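PDB 4BLG: latency-associated nuclear antigen from Murid herpesvirus 4, which probably binds DNA through this C-terminal domain, which also associates with a second copy of itself. Local coordinates for residues 58-71 with 80-92. Sequence-based numbering, arbitrary orientation.
Sequences IQSKHVLSTPVSCL and QCVTYYLLSFVED
The Tyr85 ring has Cys70 O at its edge, near its plane, while Leu71 CD2 and Ser69 CB come in obliquely, Leu71 CD2 lying 3.4 Å from Tyr85 CD1. Here strand 84-90 meets its antiparallel neighbour 64-70, an outermost strand of the four-stranded sheet within this chain of the LANA DNA-binding domain. With chi1 at 83°, Tyr85 CG sits between its own backbone N and carbonyl carbon, and this swings the ring back edge-on toward Ser69-Leu71. Its hydroxyl is hydrogen-bonded to Tyr85 of the second subunit and shares a water with Ser69 OG. At the Phe89 ring, Thr66 CG2 touches the edge, 3.5 Å from CE2, and Phe125 makes an edge-to-face pair with it. The Tyr84 ring takes Ser69 O at its edge and Cys70 SG obliquely, a sulfur-aromatic contact 4.5 Å from the centroid.

Backbone pairing runs as two ladders, Leu64 with Phe89 and Ser69 with Tyr85, whose registers differ by one residue. Thr66 lies at the break: its N extends the first ladder to Leu87 O, and its OG1, rather than a backbone oxygen, accepts a nearly straight bond from Leu87 N (3.0 Å, 176°) while donating to Pro67 O. On the face carrying Ser65 and Ser88, packed against helix 93-110, the buried hydroxyls form a short donor chain: Ser88 OG donates to Ser65 OG at 2.7 Å, and Ser65 OG in turn donates to Ile58 O, in the carbonyl plane.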
loop_
_atom_site.group_PDB
_atom_site.type_symbol
_atom_site.label_atom_id
_atom_site.label_comp_id
_atom_site.label_asym_id
_atom_site.label_seq_id
_atom_site.Cartn_x
_atom_site.Cartn_y
_atom_site.Cartn_z
ATOM N N ILE A 58 -8.944 12.019 4.477
ATOM C CA ILE A 58 -8.396 11.131 5.502
ATOM C C ILE A 58 -6.953 11.516 5.804
ATOM O O ILE A 58 -5.994 10.816 5.432
ATOM C CB ILE A 58 -8.507 9.650 5.088
ATOM C CG1 ILE A 58 -9.976 9.303 4.820
ATOM C CG2 ILE A 58 -7.963 8.740 6.179
ATOM C CD1 ILE A 58 -10.185 7.963 4.127
ATOM N N GLN A 59 -6.822 12.655 6.482
ATOM C CA GLN A 59 -5.534 13.234 6.832
ATOM C C GLN A 59 -5.644 13.904 8.193
ATOM O O GLN A 59 -6.629 14.579 8.488
ATOM C CB GLN A 59 -5.116 14.283 5.802
ATOM C CG GLN A 59 -5.010 13.776 4.377
ATOM C CD GLN A 59 -3.824 12.858 4.158
ATOM O OE1 GLN A 59 -3.081 12.537 5.090
ATOM N NE2 GLN A 59 -3.637 12.431 2.910
ATOM N N SER A 60 -4.624 13.718 9.017
ATOM C CA SER A 60 -4.534 14.394 10.305
ATOM C C SER A 60 -3.164 14.110 10.901
ATOM O O SER A 60 -2.265 13.613 10.219
ATOM C CB SER A 60 -5.619 13.907 11.263
ATOM O OG SER A 60 -5.305 12.612 11.744
ATOM N N LYS A 61 -3.007 14.418 12.179
ATOM C CA LYS A 61 -1.752 14.154 12.858
ATOM C C LYS A 61 -1.569 12.660 13.114
ATOM O O LYS A 61 -0.444 12.192 13.290
ATOM C CB LYS A 61 -1.694 14.917 14.181
ATOM C CG LYS A 61 -0.531 15.875 14.280
ATOM C CD LYS A 61 -0.625 16.975 13.246
ATOM C CE LYS A 61 0.436 18.033 13.487
ATOM N NZ LYS A 61 0.219 19.235 12.645
ATOM N N HIS A 62 -2.667 11.911 13.144
ATOM C CA HIS A 62 -2.599 10.496 13.486
ATOM C C HIS A 62 -3.009 9.575 12.343
ATOM O O HIS A 62 -2.972 8.353 12.486
ATOM C CB HIS A 62 -3.460 10.213 14.714
ATOM C CG HIS A 62 -2.932 10.828 15.972
ATOM N ND1 HIS A 62 -2.822 12.190 16.144
ATOM C CD2 HIS A 62 -2.479 10.266 17.116
ATOM C CE1 HIS A 62 -2.329 12.443 17.342
ATOM N NE2 HIS A 62 -2.112 11.293 17.953
ATOM N N VAL A 63 -3.401 10.161 11.218
ATOM C CA VAL A 63 -3.786 9.403 10.035
ATOM C C VAL A 63 -3.134 10.072 8.850
ATOM O O VAL A 63 -3.369 11.252 8.608
ATOM C CB VAL A 63 -5.314 9.417 9.784
ATOM C CG1 VAL A 63 -5.697 8.325 8.795
ATOM C CG2 VAL A 63 -6.083 9.249 11.082
ATOM N N LEU A 64 -2.307 9.330 8.118
ATOM C CA LEU A 64 -1.655 9.878 6.938
ATOM C C LEU A 64 -2.007 9.017 5.744
ATOM O O LEU A 64 -1.877 7.796 5.795
ATOM C CB LEU A 64 -0.146 9.911 7.130
ATOM C CG LEU A 64 0.343 10.488 8.464
ATOM C CD1 LEU A 64 1.855 10.410 8.530
ATOM C CD2 LEU A 64 -0.110 11.918 8.660
ATOM N N SER A 65 -2.457 9.648 4.666
ATOM C CA SER A 65 -2.847 8.895 3.486
ATOM C C SER A 65 -1.989 9.204 2.271
ATOM O O SER A 65 -1.597 10.342 2.024
ATOM C CB SER A 65 -4.319 9.123 3.150
ATOM O OG SER A 65 -5.156 8.619 4.173
ATOM N N THR A 66 -1.705 8.150 1.524
ATOM C CA THR A 66 -0.983 8.247 0.276
ATOM C C THR A 66 -1.870 8.886 -0.778
ATOM O O THR A 66 -3.092 8.961 -0.606
ATOM C CB THR A 66 -0.642 6.855 -0.239
ATOM O OG1 THR A 66 -1.860 6.153 -0.520
ATOM C CG2 THR A 66 0.150 6.090 0.784
ATOM N N PRO A 67 -1.266 9.345 -1.879
ATOM C CA PRO A 67 -2.093 9.695 -3.037
ATOM C C PRO A 67 -2.794 8.458 -3.566
ATOM O O PRO A 67 -2.513 7.337 -3.107
ATOM C CB PRO A 67 -1.087 10.234 -4.055
ATOM C CG PRO A 67 0.265 9.912 -3.520
ATOM C CD PRO A 67 0.140 9.731 -2.053
ATOM N N VAL A 68 -3.715 8.658 -4.500
ATOM C CA VAL A 68 -4.423 7.549 -5.113
ATOM C C VAL A 68 -3.489 6.879 -6.125
ATOM O O VAL A 68 -2.858 7.564 -6.921
ATOM C CB VAL A 68 -5.689 8.032 -5.836
ATOM C CG1 VAL A 68 -6.417 6.869 -6.476
ATOM C CG2 VAL A 68 -6.618 8.783 -4.868
ATOM N N SER A 69 -3.396 5.552 -6.074
ATOM C CA SER A 69 -2.712 4.782 -7.116
ATOM C C SER A 69 -3.626 3.663 -7.650
ATOM O O SER A 69 -4.838 3.682 -7.421
ATOM C CB SER A 69 -1.397 4.210 -6.597
ATOM O OG SER A 69 -0.618 3.686 -7.654
ATOM N N CYS A 70 -3.046 2.719 -8.389
ATOM C CA CYS A 70 -3.812 1.634 -9.012
ATOM C C CYS A 70 -3.337 0.287 -8.501
ATOM O O CYS A 70 -2.146 0.092 -8.267
ATOM C CB CYS A 70 -3.630 1.641 -10.538
ATOM S SG CYS A 70 -3.962 3.206 -11.346
ATOM N N LEU A 71 -4.262 -0.653 -8.349
ATOM C CA LEU A 71 -3.874 -2.031 -8.093
ATOM C C LEU A 71 -3.548 -2.721 -9.419
ATOM O O LEU A 71 -4.101 -2.383 -10.460
ATOM C CB LEU A 71 -4.979 -2.786 -7.367
ATOM C CG LEU A 71 -5.303 -2.275 -5.964
ATOM C CD1 LEU A 71 -6.514 -3.008 -5.397
ATOM C CD2 LEU A 71 -4.105 -2.428 -5.047
ATOM N N GLN A 80 -11.622 -6.122 -16.390
ATOM C CA GLN A 80 -11.295 -5.078 -17.357
ATOM C C GLN A 80 -11.598 -3.692 -16.787
ATOM O O GLN A 80 -11.841 -2.743 -17.531
ATOM C CB GLN A 80 -12.075 -5.285 -18.657
ATOM C CG GLN A 80 -11.221 -5.198 -19.915
ATOM C CD GLN A 80 -12.005 -5.534 -21.172
ATOM O OE1 GLN A 80 -13.192 -5.848 -21.104
ATOM N NE2 GLN A 80 -11.346 -5.471 -22.326
ATOM N N CYS A 81 -11.542 -3.589 -15.482
ATOM C CA CYS A 81 -11.759 -2.334 -14.825
ATOM C C CYS A 81 -10.671 -2.184 -13.811
ATOM O O CYS A 81 -10.533 -3.016 -12.944
ATOM C CB CYS A 81 -13.077 -2.404 -14.101
ATOM S SG CYS A 81 -13.809 -0.808 -13.905
ATOM N N VAL A 82 -9.897 -1.130 -13.899
ATOM C CA VAL A 82 -8.849 -0.947 -12.925
ATOM C C VAL A 82 -9.496 -0.660 -11.575
ATOM O O VAL A 82 -10.588 -0.091 -11.488
ATOM C CB VAL A 82 -7.842 0.155 -13.315
ATOM C CG1 VAL A 82 -8.534 1.484 -13.518
ATOM C CG2 VAL A 82 -6.757 0.269 -12.252
ATOM N N THR A 83 -8.835 -1.117 -10.527
ATOM C CA THR A 83 -9.255 -0.822 -9.175
ATOM C C THR A 83 -8.203 0.096 -8.573
ATOM O O THR A 83 -7.017 -0.231 -8.555
ATOM C CB THR A 83 -9.397 -2.104 -8.363
ATOM O OG1 THR A 83 -10.430 -2.903 -8.944
ATOM C CG2 THR A 83 -9.741 -1.797 -6.910
ATOM N N TYR A 84 -8.636 1.276 -8.152
ATOM C CA TYR A 84 -7.748 2.235 -7.509
ATOM C C TYR A 84 -7.720 2.020 -6.000
ATOM O O TYR A 84 -8.583 1.352 -5.449
ATOM C CB TYR A 84 -8.181 3.650 -7.843
ATOM C CG TYR A 84 -8.272 3.914 -9.328
ATOM C CD1 TYR A 84 -9.439 3.645 -10.029
ATOM C CD2 TYR A 84 -7.199 4.425 -10.027
ATOM C CE1 TYR A 84 -9.530 3.888 -11.384
ATOM C CE2 TYR A 84 -7.280 4.668 -11.386
ATOM C CZ TYR A 84 -8.445 4.397 -12.057
ATOM O OH TYR A 84 -8.521 4.645 -13.409
ATOM N N TYR A 85 -6.702 2.566 -5.340
ATOM C CA TYR A 85 -6.562 2.409 -3.896
ATOM C C TYR A 85 -5.767 3.546 -3.303
ATOM O O TYR A 85 -5.107 4.286 -4.007
ATOM C CB TYR A 85 -5.857 1.096 -3.547
ATOM C CG TYR A 85 -4.344 1.182 -3.621
ATOM C CD1 TYR A 85 -3.668 0.927 -4.811
ATOM C CD2 TYR A 85 -3.590 1.514 -2.499
ATOM C CE1 TYR A 85 -2.279 1.006 -4.880
ATOM C CE2 TYR A 85 -2.207 1.589 -2.559
ATOM C CZ TYR A 85 -1.557 1.337 -3.750
ATOM O OH TYR A 85 -0.181 1.414 -3.805
ATOM N N LEU A 86 -5.843 3.674 -1.987
ATOM C CA LEU A 86 -4.902 4.487 -1.245
ATOM C C LEU A 86 -4.737 3.833 0.108
ATOM O O LEU A 86 -5.544 2.998 0.501
ATOM C CB LEU A 86 -5.375 5.938 -1.104
ATOM C CG LEU A 86 -6.678 6.236 -0.353
ATOM C CD1 LEU A 86 -6.549 6.013 1.142
ATOM C CD2 LEU A 86 -7.084 7.673 -0.620
ATOM N N LEU A 87 -3.670 4.207 0.795
ATOM C CA LEU A 87 -3.361 3.686 2.111
ATOM C C LEU A 87 -3.443 4.811 3.117
ATOM O O LEU A 87 -2.941 5.902 2.868
ATOM C CB LEU A 87 -1.945 3.109 2.128
ATOM C CG LEU A 87 -1.741 1.808 1.357
ATOM C CD1 LEU A 87 -0.267 1.440 1.353
ATOM C CD2 LEU A 87 -2.571 0.705 1.978
ATOM N N SER A 88 -4.075 4.538 4.251
ATOM C CA SER A 88 -4.176 5.512 5.325
ATOM C C SER A 88 -3.483 4.893 6.504
ATOM O O SER A 88 -3.980 3.927 7.075
ATOM C CB SER A 88 -5.639 5.811 5.676
ATOM O OG SER A 88 -6.366 6.265 4.551
ATOM N N PHE A 89 -2.325 5.441 6.857
ATOM C CA PHE A 89 -1.499 4.869 7.910
ATOM C C PHE A 89 -1.914 5.376 9.286
ATOM O O PHE A 89 -2.228 6.555 9.451
ATOM C CB PHE A 89 -0.030 5.201 7.657
ATOM C CG PHE A 89 0.480 4.693 6.342
ATOM C CD1 PHE A 89 0.924 3.387 6.215
ATOM C CD2 PHE A 89 0.515 5.518 5.232
ATOM C CE1 PHE A 89 1.388 2.909 4.996
ATOM C CE2 PHE A 89 0.975 5.048 4.014
ATOM C CZ PHE A 89 1.419 3.742 3.898
ATOM N N VAL A 90 -1.899 4.468 10.263
ATOM C CA VAL A 90 -2.242 4.773 11.647
ATOM C C VAL A 90 -1.327 4.000 12.583
ATOM O O VAL A 90 -0.599 3.085 12.162
ATOM C CB VAL A 90 -3.688 4.370 11.987
ATOM C CG1 VAL A 90 -4.683 5.209 11.210
ATOM C CG2 VAL A 90 -3.900 2.888 11.718
ATOM N N GLU A 91 -1.381 4.361 13.860
ATOM C CA GLU A 91 -0.472 3.793 14.850
ATOM C C GLU A 91 -0.521 2.254 14.901
ATOM O O GLU A 91 0.530 1.595 14.923
ATOM C CB GLU A 91 -0.756 4.353 16.247
ATOM C CG GLU A 91 0.458 4.308 17.168
ATOM C CD GLU A 91 0.218 4.940 18.537
ATOM O OE1 GLU A 91 -0.913 5.408 18.809
ATOM O OE2 GLU A 91 1.183 4.965 19.336
ATOM N N ASP A 92 -1.724 1.684 14.933
ATOM C CA ASP A 92 -1.879 0.265 15.265
ATOM C C ASP A 92 -3.231 -0.319 14.876
ATOM O O ASP A 92 -4.043 0.346 14.223
ATOM C CB ASP A 92 -1.642 0.061 16.766
ATOM C CG ASP A 92 -2.635 0.835 17.634
ATOM O OD1 ASP A 92 -3.782 1.083 17.190
ATOM O OD2 ASP A 92 -2.264 1.195 18.771
HETATM O O HOH W 1 -3.206 6.474 14.427
HETATM O O HOH W 2 1.118 2.255 -6.076
HETATM O O HOH W 3 -6.751 -2.996 -10.927
#